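Local coordinates for probable hydrogenase nickel incorporation protein hypB (Methanocaldococcus jannaschii, PDB 2HF9), which probably acts as a maturation factor with low GTPase activity that is needed to insert nickel into the metal centre of [NiFe] hydrogenases, at residues Ile18-Lys23 / Ala134-Leu138; Ile71-Ala77 / Val91-Gly97; Thr96-Leu102 / Ile124-Asn129; His141-Ile147 / Ile162-Asp167. All coordinates share one frame; numbering follows the deposited sequence.

Interaction 1. Residues Ile18-Lys23 / Ala134-Leu138; sequences ILKANK and ADFDL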
# COMPACT_ATOMS: atom_id res chain seq x y z
N ILE A 18 -15.37 -16.62 -7.91
CA ILE A 18 -14.99 -16.11 -6.59
C ILE A 18 -15.91 -14.98 -6.10
O ILE A 18 -16.36 -15.01 -4.95
CB ILE A 18 -13.50 -15.64 -6.57
CG1 ILE A 18 -12.56 -16.76 -7.07
CG2 ILE A 18 -13.10 -15.15 -5.17
CD1 ILE A 18 -12.39 -17.95 -6.12
N LEU A 19 -16.18 -14.01 -6.97
CA LEU A 19 -16.94 -12.81 -6.59
C LEU A 19 -18.44 -13.05 -6.41
O LEU A 19 -19.09 -12.34 -5.64
CB LEU A 19 -16.72 -11.68 -7.60
CG LEU A 19 -15.29 -11.15 -7.82
CD1 LEU A 19 -15.31 -10.00 -8.81
CD2 LEU A 19 -14.63 -10.73 -6.51
N LYS A 20 -18.98 -14.05 -7.10
CA LYS A 20 -20.39 -14.40 -7.00
C LYS A 20 -20.67 -15.09 -5.67
O LYS A 20 -21.69 -14.82 -5.03
CB LYS A 20 -20.84 -15.29 -8.17
CG LYS A 20 -20.87 -14.62 -9.55
CD LYS A 20 -19.60 -14.91 -10.36
CE LYS A 20 -18.56 -13.81 -10.18
NZ LYS A 20 -17.19 -14.29 -10.51
N ALA A 21 -19.75 -15.97 -5.27
CA ALA A 21 -19.82 -16.65 -3.99
C ALA A 21 -19.60 -15.68 -2.82
O ALA A 21 -20.27 -15.79 -1.79
CB ALA A 21 -18.82 -17.79 -3.94
N ASN A 22 -18.67 -14.75 -3.00
CA ASN A 22 -18.41 -13.71 -2.00
C ASN A 22 -19.63 -12.83 -1.75
O ASN A 22 -19.97 -12.54 -0.60
CB ASN A 22 -17.21 -12.85 -2.40
CG ASN A 22 -16.85 -11.83 -1.33
OD1 ASN A 22 -16.27 -12.17 -0.29
ND2 ASN A 22 -17.19 -10.57 -1.57
N LYS A 23 -20.29 -12.41 -2.83
CA LYS A 23 -21.48 -11.55 -2.76
C LYS A 23 -22.61 -12.21 -1.98
O LYS A 23 -23.27 -11.56 -1.17
CB LYS A 23 -21.93 -11.12 -4.17
CG LYS A 23 -23.25 -10.32 -4.24
CD LYS A 23 -23.27 -9.05 -3.36
CE LYS A 23 -22.53 -7.87 -3.98
NZ LYS A 23 -21.07 -7.89 -3.68
N ALA A 134 -11.08 -3.74 -3.43
CA ALA A 134 -12.11 -3.08 -4.24
C ALA A 134 -13.22 -4.04 -4.66
O ALA A 134 -14.40 -3.69 -4.62
CB ALA A 134 -11.49 -2.42 -5.46
N ASP A 135 -12.84 -5.26 -5.05
CA ASP A 135 -13.78 -6.25 -5.58
C ASP A 135 -14.43 -7.14 -4.51
O ASP A 135 -15.31 -7.94 -4.83
CB ASP A 135 -13.09 -7.14 -6.62
CG ASP A 135 -12.68 -6.38 -7.87
OD1 ASP A 135 -13.34 -5.37 -8.21
OD2 ASP A 135 -11.70 -6.80 -8.51
N PHE A 136 -14.01 -7.00 -3.26
CA PHE A 136 -14.50 -7.90 -2.20
C PHE A 136 -15.34 -7.22 -1.12
O PHE A 136 -14.82 -6.71 -0.13
CB PHE A 136 -13.34 -8.70 -1.60
CG PHE A 136 -12.83 -9.79 -2.51
CD1 PHE A 136 -11.80 -9.53 -3.42
CD2 PHE A 136 -13.38 -11.07 -2.46
CE1 PHE A 136 -11.33 -10.54 -4.27
CE2 PHE A 136 -12.92 -12.08 -3.30
CZ PHE A 136 -11.89 -11.81 -4.21
N ASP A 137 -16.65 -7.23 -1.35
CA ASP A 137 -17.66 -6.82 -0.38
C ASP A 137 -17.58 -7.74 0.84
O ASP A 137 -17.61 -8.96 0.70
CB ASP A 137 -19.04 -6.90 -1.05
CG ASP A 137 -20.19 -6.47 -0.14
OD1 ASP A 137 -19.96 -6.11 1.04
OD2 ASP A 137 -21.34 -6.49 -0.63
N LEU A 138 -17.45 -7.14 2.02
CA LEU A 138 -17.32 -7.90 3.26
C LEU A 138 -18.66 -8.19 3.93
O LEU A 138 -18.74 -8.98 4.88
CB LEU A 138 -16.39 -7.17 4.25
CG LEU A 138 -14.96 -6.83 3.83
CD1 LEU A 138 -14.16 -6.32 5.02
CD2 LEU A 138 -14.26 -8.02 3.21

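Interaction 2. Residues Ile71-Ala77 / Val91-Gly97; sequences IAGDVIA and VVPLNTG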
# COMPACT_ATOMS: atom_id res chain seq x y z
N ILE A 71 -12.95 -5.91 13.91
CA ILE A 71 -12.24 -7.00 13.26
C ILE A 71 -10.99 -6.38 12.65
O ILE A 71 -11.08 -5.46 11.83
CB ILE A 71 -13.11 -7.69 12.16
CG1 ILE A 71 -14.27 -8.46 12.80
CG2 ILE A 71 -12.25 -8.63 11.30
CD1 ILE A 71 -15.41 -8.81 11.84
N ALA A 72 -9.83 -6.87 13.06
CA ALA A 72 -8.55 -6.35 12.58
C ALA A 72 -7.84 -7.42 11.77
O ALA A 72 -7.36 -8.41 12.32
CB ALA A 72 -7.69 -5.89 13.75
N GLY A 73 -7.79 -7.21 10.46
CA GLY A 73 -7.11 -8.13 9.56
C GLY A 73 -5.79 -7.58 9.05
O GLY A 73 -5.73 -6.46 8.54
N ASP A 74 -4.73 -8.37 9.20
CA ASP A 74 -3.42 -8.06 8.60
C ASP A 74 -2.56 -9.32 8.67
O ASP A 74 -2.95 -10.30 9.29
CB ASP A 74 -2.75 -6.90 9.33
CG ASP A 74 -1.66 -6.23 8.49
OD1 ASP A 74 -1.54 -6.51 7.28
OD2 ASP A 74 -0.90 -5.42 9.06
N VAL A 75 -1.40 -9.28 8.02
CA VAL A 75 -0.44 -10.40 8.05
C VAL A 75 -0.16 -10.83 9.49
O VAL A 75 -0.29 -12.01 9.83
CB VAL A 75 0.90 -10.03 7.36
CG1 VAL A 75 1.72 -11.29 7.06
CG2 VAL A 75 0.66 -9.25 6.06
N ILE A 76 0.21 -9.87 10.32
CA ILE A 76 0.32 -10.07 11.76
C ILE A 76 -0.72 -9.17 12.43
O ILE A 76 -0.49 -7.98 12.65
CB ILE A 76 1.76 -9.82 12.29
CG1 ILE A 76 2.78 -10.58 11.44
CG2 ILE A 76 1.87 -10.24 13.76
CD1 ILE A 76 4.22 -10.15 11.63
N ALA A 77 -1.88 -9.75 12.72
CA ALA A 77 -3.05 -9.00 13.17
C ALA A 77 -2.93 -8.41 14.58
O ALA A 77 -3.64 -7.45 14.91
CB ALA A 77 -4.30 -9.87 13.06
N VAL A 91 -12.31 -7.19 20.10
CA VAL A 91 -11.59 -7.33 18.84
C VAL A 91 -11.44 -8.79 18.43
O VAL A 91 -11.05 -9.64 19.24
CB VAL A 91 -10.19 -6.68 18.90
CG1 VAL A 91 -9.52 -6.68 17.53
CG2 VAL A 91 -10.28 -5.26 19.46
N VAL A 92 -11.77 -9.08 17.17
CA VAL A 92 -11.43 -10.36 16.57
C VAL A 92 -10.28 -10.12 15.59
O VAL A 92 -10.45 -9.42 14.59
CB VAL A 92 -12.63 -11.01 15.84
CG1 VAL A 92 -12.21 -12.32 15.18
CG2 VAL A 92 -13.78 -11.25 16.82
N PRO A 93 -9.10 -10.69 15.89
CA PRO A 93 -7.99 -10.55 14.96
C PRO A 93 -8.07 -11.59 13.85
O PRO A 93 -8.52 -12.72 14.08
CB PRO A 93 -6.77 -10.80 15.85
CG PRO A 93 -7.25 -11.70 16.93
CD PRO A 93 -8.73 -11.47 17.10
N LEU A 94 -7.65 -11.20 12.65
CA LEU A 94 -7.57 -12.12 11.53
C LEU A 94 -6.20 -12.04 10.87
O LEU A 94 -5.87 -11.04 10.24
CB LEU A 94 -8.68 -11.84 10.50
CG LEU A 94 -10.14 -12.18 10.86
CD1 LEU A 94 -11.09 -11.71 9.76
CD2 LEU A 94 -10.33 -13.67 11.13
N ASN A 95 -5.40 -13.09 11.05
CA ASN A 95 -4.12 -13.19 10.38
C ASN A 95 -4.39 -13.60 8.93
O ASN A 95 -4.86 -14.70 8.66
CB ASN A 95 -3.20 -14.19 11.08
CG ASN A 95 -2.79 -13.72 12.47
OD1 ASN A 95 -2.32 -12.60 12.66
ND2 ASN A 95 -2.95 -14.60 13.46
N THR A 96 -4.10 -12.68 8.01
CA THR A 96 -4.59 -12.78 6.64
C THR A 96 -3.61 -13.44 5.67
O THR A 96 -3.91 -13.56 4.48
CB THR A 96 -5.00 -11.40 6.09
OG1 THR A 96 -3.91 -10.48 6.23
CG2 THR A 96 -6.20 -10.86 6.86
N GLY A 97 -2.46 -13.88 6.18
CA GLY A 97 -1.45 -14.55 5.36
C GLY A 97 -1.03 -13.73 4.16
O GLY A 97 -0.73 -12.55 4.28
O HOH W 1 -0.87 -14.32 8.49

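Interaction 3. Residues Thr96-Leu102 / Ile124-Asn129; sequences TGKECHL and IENVGN. With MG (magnesium ion), chain C; GSP (5'-guanosine-diphosphate-monothiophosphate), chain E.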
# COMPACT_ATOMS: atom_id res chain seq x y z
N THR A 96 -4.10 -12.68 8.01
CA THR A 96 -4.59 -12.78 6.64
C THR A 96 -3.61 -13.44 5.67
O THR A 96 -3.91 -13.56 4.48
CB THR A 96 -5.00 -11.40 6.09
OG1 THR A 96 -3.91 -10.48 6.23
CG2 THR A 96 -6.20 -10.86 6.86
N GLY A 97 -2.46 -13.88 6.18
CA GLY A 97 -1.45 -14.55 5.36
C GLY A 97 -1.03 -13.73 4.16
O GLY A 97 -0.73 -12.55 4.28
N LYS A 98 -1.04 -14.36 2.99
CA LYS A 98 -0.60 -13.70 1.76
C LYS A 98 -1.76 -13.06 0.98
O LYS A 98 -1.55 -12.47 -0.09
CB LYS A 98 0.20 -14.67 0.88
CG LYS A 98 1.48 -15.16 1.53
CD LYS A 98 2.33 -15.99 0.58
CE LYS A 98 3.59 -16.49 1.28
NZ LYS A 98 4.45 -17.31 0.38
N GLU A 99 -2.97 -13.16 1.53
CA GLU A 99 -4.15 -12.55 0.92
C GLU A 99 -4.08 -11.02 0.99
O GLU A 99 -3.78 -10.44 2.03
CB GLU A 99 -5.42 -13.07 1.60
CG GLU A 99 -6.60 -13.29 0.65
CD GLU A 99 -6.29 -14.27 -0.47
OE1 GLU A 99 -5.83 -15.40 -0.18
OE2 GLU A 99 -6.51 -13.91 -1.65
N CYS A 100 -4.37 -10.37 -0.14
CA CYS A 100 -4.28 -8.92 -0.25
C CYS A 100 -5.62 -8.22 0.03
O CYS A 100 -5.82 -7.07 -0.35
CB CYS A 100 -3.74 -8.52 -1.63
SG CYS A 100 -4.67 -9.20 -3.01
N HIS A 101 -6.52 -8.94 0.69
CA HIS A 101 -7.85 -8.44 1.04
C HIS A 101 -8.51 -9.39 2.05
O HIS A 101 -8.18 -10.57 2.10
CB HIS A 101 -8.73 -8.35 -0.21
CG HIS A 101 -9.02 -9.68 -0.84
ND1 HIS A 101 -8.22 -10.24 -1.82
CD2 HIS A 101 -10.02 -10.57 -0.63
CE1 HIS A 101 -8.72 -11.41 -2.18
NE2 HIS A 101 -9.81 -11.64 -1.47
N LEU A 102 -9.42 -8.85 2.85
CA LEU A 102 -10.36 -9.69 3.59
C LEU A 102 -11.49 -10.07 2.64
O LEU A 102 -11.68 -9.42 1.62
CB LEU A 102 -10.94 -8.93 4.80
CG LEU A 102 -10.04 -8.62 5.99
CD1 LEU A 102 -10.77 -7.70 6.95
CD2 LEU A 102 -9.61 -9.89 6.71
N ILE A 124 -14.32 -2.77 10.80
CA ILE A 124 -13.42 -3.77 10.23
C ILE A 124 -12.23 -3.08 9.56
O ILE A 124 -12.41 -2.31 8.61
CB ILE A 124 -14.13 -4.66 9.18
CG1 ILE A 124 -15.43 -5.24 9.74
CG2 ILE A 124 -13.18 -5.76 8.68
CD1 ILE A 124 -16.19 -6.12 8.75
N GLU A 125 -11.02 -3.35 10.06
CA GLU A 125 -9.84 -2.85 9.38
C GLU A 125 -9.35 -3.87 8.36
O GLU A 125 -8.83 -4.93 8.72
CB GLU A 125 -8.71 -2.47 10.34
CG GLU A 125 -7.53 -1.83 9.62
CD GLU A 125 -6.53 -1.20 10.54
OE1 GLU A 125 -6.89 -0.88 11.69
OE2 GLU A 125 -5.36 -1.01 10.13
N ASN A 126 -9.54 -3.53 7.09
CA ASN A 126 -9.11 -4.37 5.99
C ASN A 126 -7.59 -4.34 5.87
O ASN A 126 -6.92 -3.55 6.53
CB ASN A 126 -9.75 -3.86 4.69
CG ASN A 126 -10.12 -4.98 3.74
OD1 ASN A 126 -9.36 -5.92 3.52
ND2 ASN A 126 -11.31 -4.87 3.16
N VAL A 127 -7.04 -5.20 5.02
CA VAL A 127 -5.59 -5.18 4.80
C VAL A 127 -5.22 -3.92 4.00
O VAL A 127 -6.02 -3.43 3.20
CB VAL A 127 -5.08 -6.47 4.11
CG1 VAL A 127 -5.77 -7.72 4.66
CG2 VAL A 127 -5.27 -6.39 2.62
N GLY A 128 -4.03 -3.38 4.25
CA GLY A 128 -3.56 -2.17 3.56
C GLY A 128 -3.17 -2.44 2.12
O GLY A 128 -2.10 -3.00 1.86
N ASN A 129 -4.04 -2.04 1.20
CA ASN A 129 -3.92 -2.35 -0.22
C ASN A 129 -5.01 -1.57 -0.95
O ASN A 129 -6.17 -1.61 -0.53
CB ASN A 129 -4.11 -3.86 -0.47
CG ASN A 129 -3.62 -4.32 -1.85
OD1 ASN A 129 -4.10 -3.85 -2.88
ND2 ASN A 129 -2.68 -5.25 -1.86
MG MG C . -3.54 -0.40 11.07
PG GSP E . -1.49 -0.35 8.62
O3B GSP E . -1.45 1.24 8.88
S1G GSP E . -1.70 -0.66 6.93
O2G GSP E . -0.13 -0.89 9.10
O3G GSP E . -2.62 -0.97 9.45
PB GSP E . -2.73 2.13 9.28
O1B GSP E . -3.40 2.59 8.05
O2B GSP E . -3.65 1.45 10.22
PA GSP E . -1.74 3.82 11.44
O1A GSP E . -2.98 4.16 12.17
O2A GSP E . -0.96 2.75 12.12
O3A GSP E . -2.03 3.45 9.90
O5' GSP E . -0.89 5.16 11.24
C5' GSP E . 0.34 5.16 10.54
C4' GSP E . 1.24 6.27 11.06
O4' GSP E . 0.74 7.54 10.66
C3' GSP E . 1.35 6.30 12.57
O3' GSP E . 2.69 6.62 12.86
C2' GSP E . 0.44 7.44 12.98
O2' GSP E . 0.88 8.08 14.15
C1' GSP E . 0.54 8.37 11.79
N9 GSP E . -0.63 9.20 11.49
C8 GSP E . -1.92 8.80 11.23
N7 GSP E . -2.66 9.89 10.95
C5 GSP E . -1.86 10.99 11.01
C6 GSP E . -2.09 12.34 10.81
O6 GSP E . -3.22 12.74 10.51
N1 GSP E . -1.05 13.24 10.94
C2 GSP E . 0.22 12.79 11.28
N2 GSP E . 1.22 13.65 11.41
N3 GSP E . 0.45 11.44 11.48
C4 GSP E . -0.58 10.56 11.34
O HOH W 2 -11.99 -6.63 0.79
O HOH W 3 -1.82 0.17 12.03

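Interaction 4. Residues His141-Ile147 / Ile162-Asp167; sequences HKRIVVI and IMKTAD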
# COMPACT_ATOMS: atom_id res chain seq x y z
N HIS A 141 -22.17 -2.27 5.82
CA HIS A 141 -23.12 -1.24 5.39
C HIS A 141 -22.43 -0.13 4.60
O HIS A 141 -22.96 0.34 3.60
CB HIS A 141 -23.88 -0.68 6.58
CG HIS A 141 -24.75 -1.69 7.26
ND1 HIS A 141 -24.30 -2.50 8.28
CD2 HIS A 141 -26.03 -2.06 7.03
CE1 HIS A 141 -25.27 -3.31 8.67
NE2 HIS A 141 -26.33 -3.06 7.92
N LYS A 142 -21.24 0.27 5.05
CA LYS A 142 -20.48 1.31 4.38
C LYS A 142 -19.01 0.97 4.21
O LYS A 142 -18.42 0.23 5.01
CB LYS A 142 -20.61 2.67 5.10
CG LYS A 142 -22.02 3.23 5.20
CD LYS A 142 -22.56 3.72 3.86
CE LYS A 142 -24.03 4.08 3.98
NZ LYS A 142 -24.61 4.43 2.65
N ARG A 143 -18.42 1.54 3.17
CA ARG A 143 -17.01 1.37 2.88
C ARG A 143 -16.30 2.71 3.01
O ARG A 143 -16.75 3.73 2.47
CB ARG A 143 -16.83 0.77 1.50
CG ARG A 143 -17.32 -0.68 1.41
CD ARG A 143 -17.61 -1.11 -0.02
NE ARG A 143 -16.41 -1.21 -0.85
CZ ARG A 143 -15.62 -2.29 -0.92
NH1 ARG A 143 -15.89 -3.37 -0.20
NH2 ARG A 143 -14.56 -2.28 -1.71
N ILE A 144 -15.19 2.71 3.74
CA ILE A 144 -14.39 3.91 3.96
C ILE A 144 -13.00 3.67 3.40
O ILE A 144 -12.35 2.69 3.76
CB ILE A 144 -14.32 4.29 5.47
CG1 ILE A 144 -15.73 4.52 6.04
CG2 ILE A 144 -13.40 5.51 5.70
CD1 ILE A 144 -15.80 4.69 7.54
N VAL A 145 -12.55 4.54 2.50
CA VAL A 145 -11.19 4.47 1.98
C VAL A 145 -10.36 5.60 2.58
O VAL A 145 -10.69 6.78 2.42
CB VAL A 145 -11.12 4.47 0.43
CG1 VAL A 145 -9.66 4.50 -0.05
CG2 VAL A 145 -11.82 3.26 -0.14
N VAL A 146 -9.31 5.22 3.30
CA VAL A 146 -8.40 6.17 3.90
C VAL A 146 -7.10 6.20 3.10
O VAL A 146 -6.40 5.20 2.99
CB VAL A 146 -8.07 5.80 5.38
CG1 VAL A 146 -7.23 6.90 6.04
CG2 VAL A 146 -9.35 5.54 6.17
N ILE A 147 -6.81 7.35 2.51
CA ILE A 147 -5.49 7.59 1.95
C ILE A 147 -4.90 8.79 2.67
O ILE A 147 -5.59 9.46 3.44
CB ILE A 147 -5.49 7.79 0.41
CG1 ILE A 147 -6.39 8.97 -0.03
CG2 ILE A 147 -5.77 6.46 -0.32
CD1 ILE A 147 -7.88 8.65 -0.17
N ILE A 162 -10.85 1.42 -6.64
CA ILE A 162 -11.23 1.32 -5.22
C ILE A 162 -12.00 2.56 -4.76
O ILE A 162 -12.91 2.46 -3.94
CB ILE A 162 -10.02 1.02 -4.28
CG1 ILE A 162 -10.51 0.51 -2.92
CG2 ILE A 162 -9.09 2.23 -4.16
CD1 ILE A 162 -9.41 -0.05 -2.01
N MET A 163 -11.62 3.73 -5.29
CA MET A 163 -12.26 5.00 -4.95
C MET A 163 -13.74 4.99 -5.27
O MET A 163 -14.54 5.53 -4.51
CB MET A 163 -11.57 6.18 -5.65
CG MET A 163 -10.13 6.42 -5.22
SD MET A 163 -9.91 6.66 -3.45
CE MET A 163 -8.17 6.30 -3.32
N LYS A 164 -14.09 4.36 -6.38
CA LYS A 164 -15.49 4.23 -6.80
C LYS A 164 -16.32 3.33 -5.89
O LYS A 164 -17.55 3.37 -5.93
CB LYS A 164 -15.58 3.73 -8.24
CG LYS A 164 -15.06 4.71 -9.28
CD LYS A 164 -15.31 4.19 -10.68
CE LYS A 164 -14.50 4.95 -11.71
NZ LYS A 164 -13.13 4.36 -11.87
N THR A 165 -15.65 2.52 -5.07
CA THR A 165 -16.35 1.61 -4.15
C THR A 165 -16.56 2.25 -2.77
O THR A 165 -17.24 1.69 -1.91
CB THR A 165 -15.62 0.24 -4.01
OG1 THR A 165 -14.44 0.39 -3.21
CG2 THR A 165 -15.24 -0.32 -5.38
N ALA A 166 -15.99 3.44 -2.57
CA ALA A 166 -16.05 4.12 -1.28
C ALA A 166 -17.33 4.92 -1.09
O ALA A 166 -17.83 5.56 -2.03
CB ALA A 166 -14.84 5.02 -1.11
N ASP A 167 -17.86 4.88 0.13
CA ASP A 167 -18.96 5.74 0.55
C ASP A 167 -18.39 6.99 1.22
O ASP A 167 -19.00 8.06 1.20
CB ASP A 167 -19.87 4.99 1.52
CG ASP A 167 -20.52 3.78 0.87
OD1 ASP A 167 -21.35 3.97 -0.03
OD2 ASP A 167 -20.20 2.64 1.27
O HOH W 4 -23.73 2.81 0.58

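Interaction 1. Residues Ile18-Lys23 / Ala134-Leu138
Leu19, Ile18 and Asn22 surround the ring of Phe136, and this is the close-packed part of the contact. Leu19 CD2 rests over one face, 3.9 Å from the centroid of the Phe136 ring and 17° off its normal, which meets the geometry of a CH-pi contact. The same methyl also touches the preceding backbone, with Leu19 CD2 3.3 Å from Asp135 O. Ile18 arrives at the rim instead, its CG2 3.6 Å from Phe136 CE2. The amide of Asn22 stands steeply against the ring, the two planes 75° apart, with OD1 near the ring edge. With its CG anti to the backbone N (chi1 -176°), Asn22 extends from the helix to the loop and gives ND2 to Asp137 O at 2.8 Å. That donor lies in the carbonyl plane on a lone pair, although the bond is bent at the hydrogen. The other end of the amide is fixed as well, since Asn22 OD1 accepts from Ala104 N; together the two bonds should keep this buried group from flipping.

The looser, solvent-facing side belongs to Lys23. Its chain curls through three successive bends to bring NZ to 3.4 Å from Asp137 OD2, a weak salt bridge. Arg30, two helical turns further along, is the stronger partner of that carboxylate.

The contact therefore seats the start of helix 18-35 on the loop between strands 121-125 and 142-148. On the Phe136 face opposite Leu19 stacks His101, a residue of an experimentally established zinc site, just before helix 104-111.

Interaction 2. Residues Ile71-Ala77 / Val91-Gly97
Ile71 lies beside Val92 and reaches diagonally to Leu94: its CG2, anti to the backbone N, meets Leu94 CD1 at 3.6 Å on the face that both side chains share. Ala72 follows with the first backbone pair, donating to Val92 O and accepting from Leu94 N, the latter at 2.8 Å from Ala72 O. This alternation, with strand directions only 16° apart, is the signature of parallel pairing. At Gly73 the lack of a side chain matters, because a CB there would crowd Thr96 CG2. Asp74 continues the ladder: its N bonds to Leu94 O, and its O accepts Thr96 N at 2.9 Å from well above the carbonyl plane, a less regular geometry than in the bonds before it, consistent with the ladder ending here. Thr96 packs its CG2 3.9 Å from Gly73 CA and sets OG1 against the Asp74 carbonyl carbon. An alanine here would remove both branches and would probably open a gap beside Gly73 and Asp74, giving the end of the ladder more freedom to shift.

Beyond the strand, Val75 O is joined to Gly97 N through a water. The chain then turns back, so that Ala77 N meets Asn95 OD1 at 2.9 Å in a nearly straight bond (171°). Ala77 CB closes the bend against Pro93 CB, 3.8 Å away.

These strands are the two ends of a beta-alpha-beta crossover through helix 78-85, which packs on Val91 and Pro93. Helix 104-111 covers Ile71 and Val92 on the other face, while strand 121-125 flanks 68-74, with 90-95 at one edge of the sheet within this chain.

Interaction 3. Residues Thr96-Leu102 / Ile124-Asn129
Leu102 and Val127 bind the loop after strand 90-95 to the end of strand 121-125 in the P-loop NTPase fold. Glu125-Gly128 reads E-x-x-G, consistent with the Walker B motif of G3E GTPases.

Among the polar contacts, Asn126 OD1 takes two backbone donors. Leu102 N comes at 3.0 Å from Asn126 OD1 in a nearly straight bond (168°), tilted from the carbonyl plane, whereas Val127 N uses an in-plane lone pair of the same oxygen. Asn126 ND2 donates to Asp42 and to a water shared with Leu102 O, so both ends of the amide are fixed.

Metal coordination occupies the opposite side of the strand. Glu125, extended beyond CG, brings OE2 to 2.1 Å from the magnesium ion; two oxygens of the GTP analogue, a water, Thr52 and Asp80 complete its six ligands.

A backbone turn and a covalent link shape the loop. The type II' turn from Thr96 to Glu99 leads on to Cys100 and His101, which belong to an experimentally established zinc site. In this crystal Cys100 is instead tied to Cys132 by a disulfide, and it packs on Cys100 of the second subunit.

The apolar contacts are close. The Leu102 and Ile124 side chains cross at an angle, CD1 of Leu102 3.5 Å from CG2 of Ile124, and Val127 CG1 lies 3.9 Å from Thr96 CG2.

Steric packing is tightest at the Cys100 carbonyl, whose oxygen is buried with no polar partner in the model. Asn129 CB approaches Cys100 O to 3.6 Å. With CG1 beside the backbone N (chi1 -40°), the other branch of Val127 falls between N and the carbonyl carbon and sets CG2 3.1 Å from Cys100 O.

Interaction 4. Residues His141-Ile147 / Ile162-Asp167
Thr165 OG1 is gripped from two directions: it donates to Ile162 O at 2.7 Å and receives Arg143 NH2 at 3.1 Å. The second bond is straight (164°) and lies in the guanidinium plane, and NE of Arg143 adds weak bonds to OG1 and O of Thr165. A bend at chi3 (68°) turns the edge of the guanidinium to Thr165, and NH2 also reaches Pro133 O. A leucine in place of Arg143 would probably leave Thr165 OG1 and Pro133 O without this donor.

Next along, Asp167 OD2 accepts Arg143 N at 2.8 Å through its anti lone pair, while Asp167 N returns a bond to Arg143 O. Water joins Asp167 OD1 to Lys142 NZ, whose salt bridge is with Glu224.

The apolar end packs Val145 CG2 on Ala166 CB, 3.6 Å apart, and Met163 CE meets Ile147 CG2 tip to tip at 3.8 Å.

Strand 142-148 thus holds the turn leading from helix 160-163 into strand 168-172, within one beta-alpha-beta unit. The carboxylate and the amide of Asp167 pair with N and O of Arg143, so polar bonds fix the turn at this end while Val145 and Ile147 supply apolar packing at the other.

Interactions 2 and 3 lie closest, their centres about 8 Å apart; they share Thr96 and Gly97 and are joined by the pairing of strands 68-74 and 121-125. Interaction 3 is the most buried and alone carries a magnesium ligand; interactions 2 and 4 are partly buried. Interaction 1 is a surface contact, resting on an aromatic ring, one amide bond and a weak ion pair, yet it touches interaction 3 through Leu138 on Leu102. Interaction 4 belongs to the same sheet as interaction 2 but to another crossover; it mixes side-chain and backbone bonds at a turn with apolar packing, where interaction 2 relies on a backbone ladder. Only interaction 4 does not reach the second subunit.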